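Local coordinates for protein predicted ATPase of the ABC class (Vibrio vulnificus, PDB 5D6A) that probably hydrolyses ATP as an ABC-class ATPase and binds the ATP analogue AMP-PNP, at residues A[277-282]-A[294-300]; A[301-305]-A[363-367]; A[356-362]-A[403-409]. All coordinates share one frame; numbering follows the deposited sequence.

Interaction 1: residues A[277-282]-A[294-300]; sequences AIERSI and IVTDGSA
Thr296 meets both Ile278 and Ser281 where the end of helix 271-280 lies over strand 294-296. The helix follows a loop that fits the P-loop (Walker A) pattern. The strand is an outer member, within this chain, of a four-stranded antiparallel sheet. The Thr296 methyl CG2 packs against Ile278 CG2 at 3.7 Å, and the two side chains cross at about a right angle. Thr296 OG1 lies beside its own backbone N (chi1 -57°), and this brings it 3.0 Å from Ile278 O. Ser208 OG on strand 206-211 is also a hydrogen-bond partner of this hydroxyl, so the use of its one proton is not settled. Ser281 fits between two strand residues. Its CB touches Thr296 OG1 at 3.3 Å, while its OG lies against Ile294 CG2. The backbone adds a weak bond from Thr296 N to Ser281 O, which also accepts from Arg198. One turn earlier in the helix, Ala277 CB packs on Ile294 CD1 at 4.2 Å.

Past the helix, Ile282 turns its branch CG2 onto the loop that follows the strand. CG2 meets Asp297 O at 3.5 Å and also packs on Ala300 CB. That loop is a type I turn from Asp297 to Ala300, with an Asx turn inside it. Both Ser299 N and Ser299 OG bond to Asp297 OD1, from the same face of the carboxylate and well out of its plane. A water donates to Ile282 O at 3.2 Å and to Gly298 O at 3.0 Å.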
# COMPACT_ATOMS: atom_id res chain seq x y z
N ALA A 277 3.01 16.89 9.56
CA ALA A 277 3.50 17.07 10.92
C ALA A 277 2.33 17.18 11.88
O ALA A 277 2.38 16.66 13.00
CB ALA A 277 4.38 18.31 11.00
N ILE A 278 1.27 17.85 11.45
CA ILE A 278 0.08 18.02 12.27
C ILE A 278 -0.63 16.68 12.47
O ILE A 278 -0.94 16.31 13.60
CB ILE A 278 -0.89 19.06 11.67
CG1 ILE A 278 -0.25 20.45 11.69
CG2 ILE A 278 -2.20 19.11 12.45
CD1 ILE A 278 -1.06 21.52 10.99
N GLU A 279 -0.85 15.94 11.38
CA GLU A 279 -1.55 14.65 11.47
C GLU A 279 -0.80 13.67 12.36
O GLU A 279 -1.42 12.85 13.04
CB GLU A 279 -1.75 14.01 10.08
CG GLU A 279 -0.53 13.26 9.55
CD GLU A 279 -0.73 12.68 8.17
OE1 GLU A 279 -1.44 13.30 7.35
OE2 GLU A 279 -0.14 11.62 7.88
N ARG A 280 0.54 13.75 12.35
CA ARG A 280 1.35 12.85 13.17
C ARG A 280 1.56 13.35 14.59
O ARG A 280 1.95 12.58 15.47
CB ARG A 280 2.69 12.55 12.50
CG ARG A 280 2.52 11.69 11.27
CD ARG A 280 3.74 10.85 10.96
NE ARG A 280 3.33 9.66 10.22
CZ ARG A 280 2.76 8.59 10.77
NH1 ARG A 280 2.49 8.55 12.08
NH2 ARG A 280 2.42 7.55 10.02
N SER A 281 1.28 14.62 14.83
CA SER A 281 1.42 15.18 16.17
C SER A 281 0.33 14.67 17.13
O SER A 281 0.25 15.13 18.27
CB SER A 281 1.43 16.71 16.12
OG SER A 281 2.59 17.15 15.43
N ILE A 282 -0.51 13.75 16.65
CA ILE A 282 -1.50 13.12 17.53
C ILE A 282 -0.74 12.22 18.50
O ILE A 282 -1.27 11.83 19.54
CB ILE A 282 -2.55 12.28 16.77
CG1 ILE A 282 -1.87 11.18 15.94
CG2 ILE A 282 -3.42 13.17 15.90
CD1 ILE A 282 -2.83 10.29 15.19
N ILE A 294 5.28 19.81 18.87
CA ILE A 294 4.10 20.03 18.04
C ILE A 294 3.02 19.12 18.61
O ILE A 294 3.24 17.92 18.78
CB ILE A 294 4.33 19.66 16.56
CG1 ILE A 294 5.57 20.36 16.01
CG2 ILE A 294 3.11 20.04 15.74
CD1 ILE A 294 5.86 20.04 14.56
N VAL A 295 1.86 19.69 18.91
CA VAL A 295 0.74 18.92 19.44
C VAL A 295 -0.52 19.18 18.62
O VAL A 295 -0.69 20.25 18.04
CB VAL A 295 0.46 19.23 20.93
CG1 VAL A 295 1.60 18.74 21.80
CG2 VAL A 295 0.22 20.72 21.14
N THR A 296 -1.39 18.18 18.57
CA THR A 296 -2.63 18.27 17.82
C THR A 296 -3.73 17.49 18.53
O THR A 296 -3.45 16.55 19.28
CB THR A 296 -2.46 17.71 16.39
OG1 THR A 296 -1.40 18.40 15.72
CG2 THR A 296 -3.74 17.86 15.58
N ASP A 297 -4.97 17.90 18.31
CA ASP A 297 -6.12 17.22 18.87
C ASP A 297 -5.92 15.71 18.69
O ASP A 297 -5.72 15.24 17.57
CB ASP A 297 -7.38 17.71 18.15
CG ASP A 297 -8.64 17.09 18.69
OD1 ASP A 297 -8.59 16.03 19.35
OD2 ASP A 297 -9.70 17.68 18.43
N GLY A 298 -5.98 14.97 19.79
CA GLY A 298 -5.76 13.52 19.78
C GLY A 298 -6.70 12.73 18.89
O GLY A 298 -6.33 11.65 18.42
N SER A 299 -7.90 13.25 18.65
CA SER A 299 -8.90 12.57 17.83
C SER A 299 -8.88 12.96 16.35
O SER A 299 -9.68 12.45 15.56
CB SER A 299 -10.29 12.84 18.40
OG SER A 299 -10.57 14.23 18.40
N ALA A 300 -7.97 13.86 15.97
CA ALA A 300 -7.88 14.32 14.58
C ALA A 300 -7.71 13.15 13.60
O ALA A 300 -6.80 12.34 13.73
CB ALA A 300 -6.74 15.31 14.42
O HOH W 1 -4.11 10.33 19.87

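Interaction 2: residues A[301-305]-A[363-367]; sequences MKIRA and DTSAT. With ANP (phosphoaminophosphonic acid-adenylate ester), chain C.
Arg304 meets Thr364 at two places, its CB and its guanidinium. Arg304 CB starts the contact, 3.2 Å from Thr364 O and 4.0 Å from Thr364 OG1. CG sits between the backbone N and the carbonyl carbon (chi1 59°). The chain then bends at chi3 (-62°) and swings the guanidinium over Thr364. There Thr364 CB lies over one face, 3.8 Å above the plane and offset toward the rim. The nearest guanidinium atom to Thr364 CB is NH1, at 4.0 Å. Arg304 NH2 forms a long, weak ion pair with Glu501, which also makes a salt bridge with Lys302 NZ.

Segment 363-367 leads from strand 357-361 into helix 367-370, with Ala366 as the N-cap residue. Its place after the core strand and at the subunit interface is consistent with the D-loop of ABC ATPases. Thr367 OG1 is hydrogen-bonded to Thr367 OG1 of the second subunit, and Ala366 packs on Asp363 of that subunit. Asp363 belongs to the AMP-PNP pocket.

Beyond the arginine, the backbones are joined by a weak bond from Ala305 N to Thr364 O at 3.4 Å. Ala305 CB faces Ala366 N. A water between the segments is hydrogen-bonded to Ile303 O at 2.7 Å, to Thr364 OG1 at 2.9 Å and to Ser365 OG at 2.8 Å. Ser365 OG is also hydrogen-bonded to Asp361 O, at the end of strand 357-361.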
# COMPACT_ATOMS: atom_id res chain seq x y z
N MSE A 301 -8.61 13.09 12.61
CA MSE A 301 -8.59 12.02 11.60
C MSE A 301 -8.41 12.57 10.22
O MSE A 301 -9.17 13.43 9.78
CB MSE A 301 -9.93 11.28 11.66
CG MSE A 301 -10.12 10.25 10.53
SE MSE A 301 -8.79 8.80 10.63
CE MSE A 301 -9.41 8.00 12.32
N LYS A 302 -7.40 12.07 9.51
CA LYS A 302 -7.18 12.50 8.14
C LYS A 302 -7.98 11.59 7.24
O LYS A 302 -7.85 10.37 7.29
CB LYS A 302 -5.70 12.46 7.76
CG LYS A 302 -5.42 12.96 6.35
CD LYS A 302 -3.95 13.29 6.16
CE LYS A 302 -3.64 13.88 4.79
NZ LYS A 302 -3.85 12.93 3.67
N ILE A 303 -8.83 12.20 6.42
CA ILE A 303 -9.66 11.44 5.51
C ILE A 303 -9.20 11.69 4.08
O ILE A 303 -8.76 12.79 3.74
CB ILE A 303 -11.16 11.77 5.68
CG1 ILE A 303 -11.45 13.24 5.34
CG2 ILE A 303 -11.60 11.48 7.11
CD1 ILE A 303 -12.91 13.61 5.48
N ARG A 304 -9.29 10.65 3.27
CA ARG A 304 -8.89 10.70 1.87
C ARG A 304 -9.81 9.77 1.10
O ARG A 304 -10.72 9.17 1.68
CB ARG A 304 -7.43 10.26 1.71
CG ARG A 304 -7.14 8.85 2.21
CD ARG A 304 -5.67 8.49 2.04
NE ARG A 304 -5.26 8.51 0.63
CZ ARG A 304 -4.01 8.36 0.21
NH1 ARG A 304 -3.74 8.39 -1.09
NH2 ARG A 304 -3.02 8.17 1.08
N ALA A 305 -9.57 9.65 -0.20
CA ALA A 305 -10.38 8.77 -1.02
C ALA A 305 -9.84 7.35 -0.98
O ALA A 305 -8.64 7.13 -1.06
CB ALA A 305 -10.41 9.29 -2.45
N ASP A 363 -4.81 17.08 -2.73
CA ASP A 363 -4.05 16.23 -3.64
C ASP A 363 -4.32 14.73 -3.45
O ASP A 363 -3.97 13.92 -4.31
CB ASP A 363 -2.55 16.54 -3.55
CG ASP A 363 -2.20 17.93 -4.09
OD1 ASP A 363 -3.13 18.66 -4.50
OD2 ASP A 363 -1.01 18.27 -4.10
N THR A 364 -4.95 14.35 -2.34
CA THR A 364 -5.28 12.95 -2.10
C THR A 364 -6.78 12.80 -1.79
O THR A 364 -7.17 12.01 -0.95
CB THR A 364 -4.46 12.36 -0.93
OG1 THR A 364 -4.85 12.98 0.30
CG2 THR A 364 -2.97 12.55 -1.17
N SER A 365 -7.61 13.57 -2.50
CA SER A 365 -9.05 13.53 -2.29
C SER A 365 -9.83 13.60 -3.60
O SER A 365 -9.28 13.94 -4.65
CB SER A 365 -9.48 14.69 -1.38
OG SER A 365 -8.90 14.56 -0.10
N ALA A 366 -11.12 13.28 -3.51
CA ALA A 366 -12.01 13.30 -4.66
C ALA A 366 -12.48 14.73 -4.92
O ALA A 366 -13.18 15.31 -4.09
CB ALA A 366 -13.20 12.39 -4.43
N THR A 367 -12.09 15.28 -6.06
CA THR A 367 -12.46 16.65 -6.43
C THR A 367 -13.98 16.83 -6.40
O THR A 367 -14.48 17.84 -5.92
CB THR A 367 -11.93 17.00 -7.83
OG1 THR A 367 -10.52 16.74 -7.89
CG2 THR A 367 -12.21 18.46 -8.18
PG ANP C . 0.84 19.12 -1.45
O1G ANP C . 0.18 19.33 -0.11
O2G ANP C . 0.70 17.71 -1.98
O3G ANP C . 0.50 20.20 -2.44
PB ANP C . 3.43 20.77 -1.43
O1B ANP C . 2.83 21.85 -0.59
O2B ANP C . 3.43 20.97 -2.93
N3B ANP C . 2.56 19.27 -1.12
PA ANP C . 5.49 19.41 -0.07
O1A ANP C . 5.52 19.80 1.38
O2A ANP C . 4.75 18.16 -0.47
O3A ANP C . 4.96 20.64 -0.95
O5' ANP C . 7.00 19.25 -0.60
C5' ANP C . 7.95 20.29 -0.40
C4' ANP C . 9.36 19.72 -0.45
O4' ANP C . 10.23 20.60 0.25
C3' ANP C . 9.48 18.36 0.22
O3' ANP C . 10.42 17.54 -0.50
C2' ANP C . 9.98 18.66 1.61
O2' ANP C . 10.85 17.64 2.10
C1' ANP C . 10.69 20.00 1.46
N9 ANP C . 10.42 20.91 2.61
C8 ANP C . 9.21 21.17 3.16
N7 ANP C . 9.35 22.04 4.20
C5 ANP C . 10.65 22.35 4.31
C6 ANP C . 11.48 23.21 5.18
N6 ANP C . 10.91 23.93 6.17
N1 ANP C . 12.81 23.25 4.96
C2 ANP C . 13.39 22.53 3.97
N3 ANP C . 12.69 21.73 3.14
C4 ANP C . 11.35 21.60 3.26
O HOH W 2 -7.12 13.95 1.91

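Interaction 3: residues A[356-362]-A[403-409]; sequences STLLIDE and ISTIIVM. With ANP (phosphoaminophosphonic acid-adenylate ester), chain C.
Leu359 and Ile406 lie side by side on one face of two paired parallel strands, 357-361 and 404-408. Leu359 CD2 lies along the flank of Ile406, 4.0 Å from both its CB and its CD1. On the other face Ile407 CG2 fills the notch beside Ile360, touching CB and CG2 at 4.1 Å each. Further back, Ile403 CG2 rests on Leu358 CD1 at 4.0 Å. Helix 390-401 packs on this second face through Ile394 and Leu397.

The backbone ladder fixes this match of bumps and hollows. It runs from Ser404 N to Ser356 O through to Glu362 N to Val408 O at 2.9 Å. A water joins Ser356 and Ser404, donating to Ser356 O and accepting from Ser404 OG. Ser404 OG is also hydrogen-bonded to Gly259 N.

At the Asp361 and Val408 end, Asp361 CG is anti to the backbone N (chi1 -174°), and OD1 leans on Val408 CG1 at 3.7 Å. Val408 CG1 in turn lies 3.2 Å from AMP-PNP O1G. Asp361 OD2 is hydrogen-bonded to Ser272 OG of the probable P-loop, and OD1 to Asp363 N. A hydrophobic strand leading into Asp361, beside the gamma-phosphate, and then Glu362 is consistent with the Walker B motif of P-loop ATPases.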
# COMPACT_ATOMS: atom_id res chain seq x y z
N SER A 356 -12.94 15.45 16.68
CA SER A 356 -13.08 16.91 16.82
C SER A 356 -12.40 17.66 15.69
O SER A 356 -12.66 18.84 15.46
CB SER A 356 -12.48 17.37 18.14
OG SER A 356 -13.07 16.73 19.24
N THR A 357 -11.50 16.98 14.98
CA THR A 357 -10.77 17.62 13.90
C THR A 357 -10.63 16.68 12.71
O THR A 357 -10.40 15.48 12.87
CB THR A 357 -9.38 18.07 14.38
OG1 THR A 357 -9.53 18.93 15.53
CG2 THR A 357 -8.64 18.81 13.28
N LEU A 358 -10.78 17.25 11.52
CA LEU A 358 -10.67 16.49 10.28
C LEU A 358 -9.57 17.09 9.43
O LEU A 358 -9.53 18.30 9.23
CB LEU A 358 -12.00 16.55 9.52
CG LEU A 358 -13.20 15.97 10.26
CD1 LEU A 358 -14.48 16.30 9.52
CD2 LEU A 358 -13.05 14.47 10.47
N LEU A 359 -8.67 16.25 8.94
CA LEU A 359 -7.56 16.70 8.12
C LEU A 359 -7.80 16.24 6.69
O LEU A 359 -8.11 15.08 6.45
CB LEU A 359 -6.25 16.13 8.66
CG LEU A 359 -6.02 16.36 10.16
CD1 LEU A 359 -4.72 15.72 10.60
CD2 LEU A 359 -6.03 17.85 10.50
N ILE A 360 -7.67 17.16 5.74
CA ILE A 360 -7.90 16.85 4.32
C ILE A 360 -6.83 17.46 3.44
O ILE A 360 -6.38 18.58 3.67
CB ILE A 360 -9.28 17.37 3.86
CG1 ILE A 360 -10.39 16.69 4.66
CG2 ILE A 360 -9.47 17.12 2.36
CD1 ILE A 360 -11.78 17.16 4.31
N ASP A 361 -6.41 16.70 2.42
CA ASP A 361 -5.40 17.16 1.48
C ASP A 361 -5.99 17.03 0.08
O ASP A 361 -6.24 15.92 -0.40
CB ASP A 361 -4.12 16.34 1.61
CG ASP A 361 -2.98 16.87 0.74
OD1 ASP A 361 -3.24 17.66 -0.19
OD2 ASP A 361 -1.82 16.48 0.99
N GLU A 362 -6.21 18.17 -0.57
CA GLU A 362 -6.81 18.23 -1.90
C GLU A 362 -6.10 17.33 -2.92
O GLU A 362 -6.74 16.85 -3.87
CB GLU A 362 -6.84 19.68 -2.39
CG GLU A 362 -7.64 19.89 -3.66
CD GLU A 362 -7.78 21.36 -4.04
OE1 GLU A 362 -6.88 22.16 -3.71
OE2 GLU A 362 -8.80 21.71 -4.68
N ILE A 403 -16.82 20.96 15.04
CA ILE A 403 -15.74 20.14 14.49
C ILE A 403 -14.85 20.99 13.58
O ILE A 403 -15.31 21.55 12.59
CB ILE A 403 -16.30 18.95 13.67
CG1 ILE A 403 -17.08 18.01 14.60
CG2 ILE A 403 -15.16 18.19 12.99
CD1 ILE A 403 -17.73 16.84 13.88
N SER A 404 -13.57 21.08 13.94
CA SER A 404 -12.61 21.86 13.16
C SER A 404 -12.09 21.07 11.96
O SER A 404 -12.13 19.84 11.94
CB SER A 404 -11.46 22.31 14.04
OG SER A 404 -11.92 23.12 15.10
N THR A 405 -11.60 21.79 10.95
CA THR A 405 -11.08 21.16 9.74
C THR A 405 -9.90 21.95 9.19
O THR A 405 -9.96 23.17 9.06
CB THR A 405 -12.17 21.07 8.65
OG1 THR A 405 -13.29 20.33 9.14
CG2 THR A 405 -11.63 20.39 7.40
N ILE A 406 -8.83 21.23 8.86
CA ILE A 406 -7.64 21.84 8.29
C ILE A 406 -7.48 21.23 6.90
O ILE A 406 -7.44 20.00 6.76
CB ILE A 406 -6.39 21.57 9.16
CG1 ILE A 406 -6.69 21.94 10.62
CG2 ILE A 406 -5.20 22.35 8.63
CD1 ILE A 406 -5.54 21.67 11.56
N ILE A 407 -7.40 22.08 5.88
CA ILE A 407 -7.33 21.59 4.50
C ILE A 407 -6.19 22.19 3.67
O ILE A 407 -6.05 23.41 3.60
CB ILE A 407 -8.65 21.89 3.75
CG1 ILE A 407 -9.85 21.50 4.60
CG2 ILE A 407 -8.68 21.16 2.40
CD1 ILE A 407 -11.18 21.75 3.93
N VAL A 408 -5.40 21.32 3.04
CA VAL A 408 -4.34 21.75 2.14
C VAL A 408 -5.01 21.86 0.78
O VAL A 408 -5.56 20.89 0.29
CB VAL A 408 -3.19 20.73 2.07
CG1 VAL A 408 -2.24 21.07 0.94
CG2 VAL A 408 -2.45 20.67 3.40
N MSE A 409 -4.98 23.06 0.19
CA MSE A 409 -5.65 23.29 -1.09
C MSE A 409 -4.70 23.61 -2.21
O MSE A 409 -3.95 22.74 -2.66
CB MSE A 409 -6.67 24.39 -0.87
CG MSE A 409 -7.71 23.99 0.16
SE MSE A 409 -9.51 24.18 -0.60
CE MSE A 409 -9.43 26.10 -1.04
PG ANP C . 0.84 19.12 -1.45
O1G ANP C . 0.18 19.33 -0.11
O2G ANP C . 0.70 17.71 -1.98
O3G ANP C . 0.50 20.20 -2.44
PB ANP C . 3.43 20.77 -1.43
O1B ANP C . 2.83 21.85 -0.59
O2B ANP C . 3.43 20.97 -2.93
N3B ANP C . 2.56 19.27 -1.12
PA ANP C . 5.49 19.41 -0.07
O1A ANP C . 5.52 19.80 1.38
O2A ANP C . 4.75 18.16 -0.47
O3A ANP C . 4.96 20.64 -0.95
O5' ANP C . 7.00 19.25 -0.60
C5' ANP C . 7.95 20.29 -0.40
C4' ANP C . 9.36 19.72 -0.45
O4' ANP C . 10.23 20.60 0.25
C3' ANP C . 9.48 18.36 0.22
O3' ANP C . 10.42 17.54 -0.50
C2' ANP C . 9.98 18.66 1.61
O2' ANP C . 10.85 17.64 2.10
C1' ANP C . 10.69 20.00 1.46
N9 ANP C . 10.42 20.91 2.61
C8 ANP C . 9.21 21.17 3.16
N7 ANP C . 9.35 22.04 4.20
C5 ANP C . 10.65 22.35 4.31
C6 ANP C . 11.48 23.21 5.18
N6 ANP C . 10.91 23.93 6.17
N1 ANP C . 12.81 23.25 4.96
C2 ANP C . 13.39 22.53 3.97
N3 ANP C . 12.69 21.73 3.14
C4 ANP C . 11.35 21.60 3.26
O HOH W 3 -12.79 21.27 17.17

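How the interactions relate
From the N terminus, helix 271-280 comes first. Interaction 1 closes a short loop between its end and strand 294-296, before the other two contacts begin. The chain continues from 294-300 into 301-305. Interaction 2 joins this to 363-367, closing a loop that holds helix 339-352 and strand 357-361. Interactions 2 and 3 cross: 356-362 precedes 363-367, and 403-409 comes last. Interaction 3 spans helices 367-370, 374-379 and 390-401. Strand 301-302 pairs with strand 357-361, with Ile303 N 3.0 Å from Leu359 O, so both contacts share one sheet. Asp297 OD2 probably bonds to Thr357 OG1, tying interaction 1 to that sheet. Together they join the antiparallel sheet, the helix and the nucleotide-binding core.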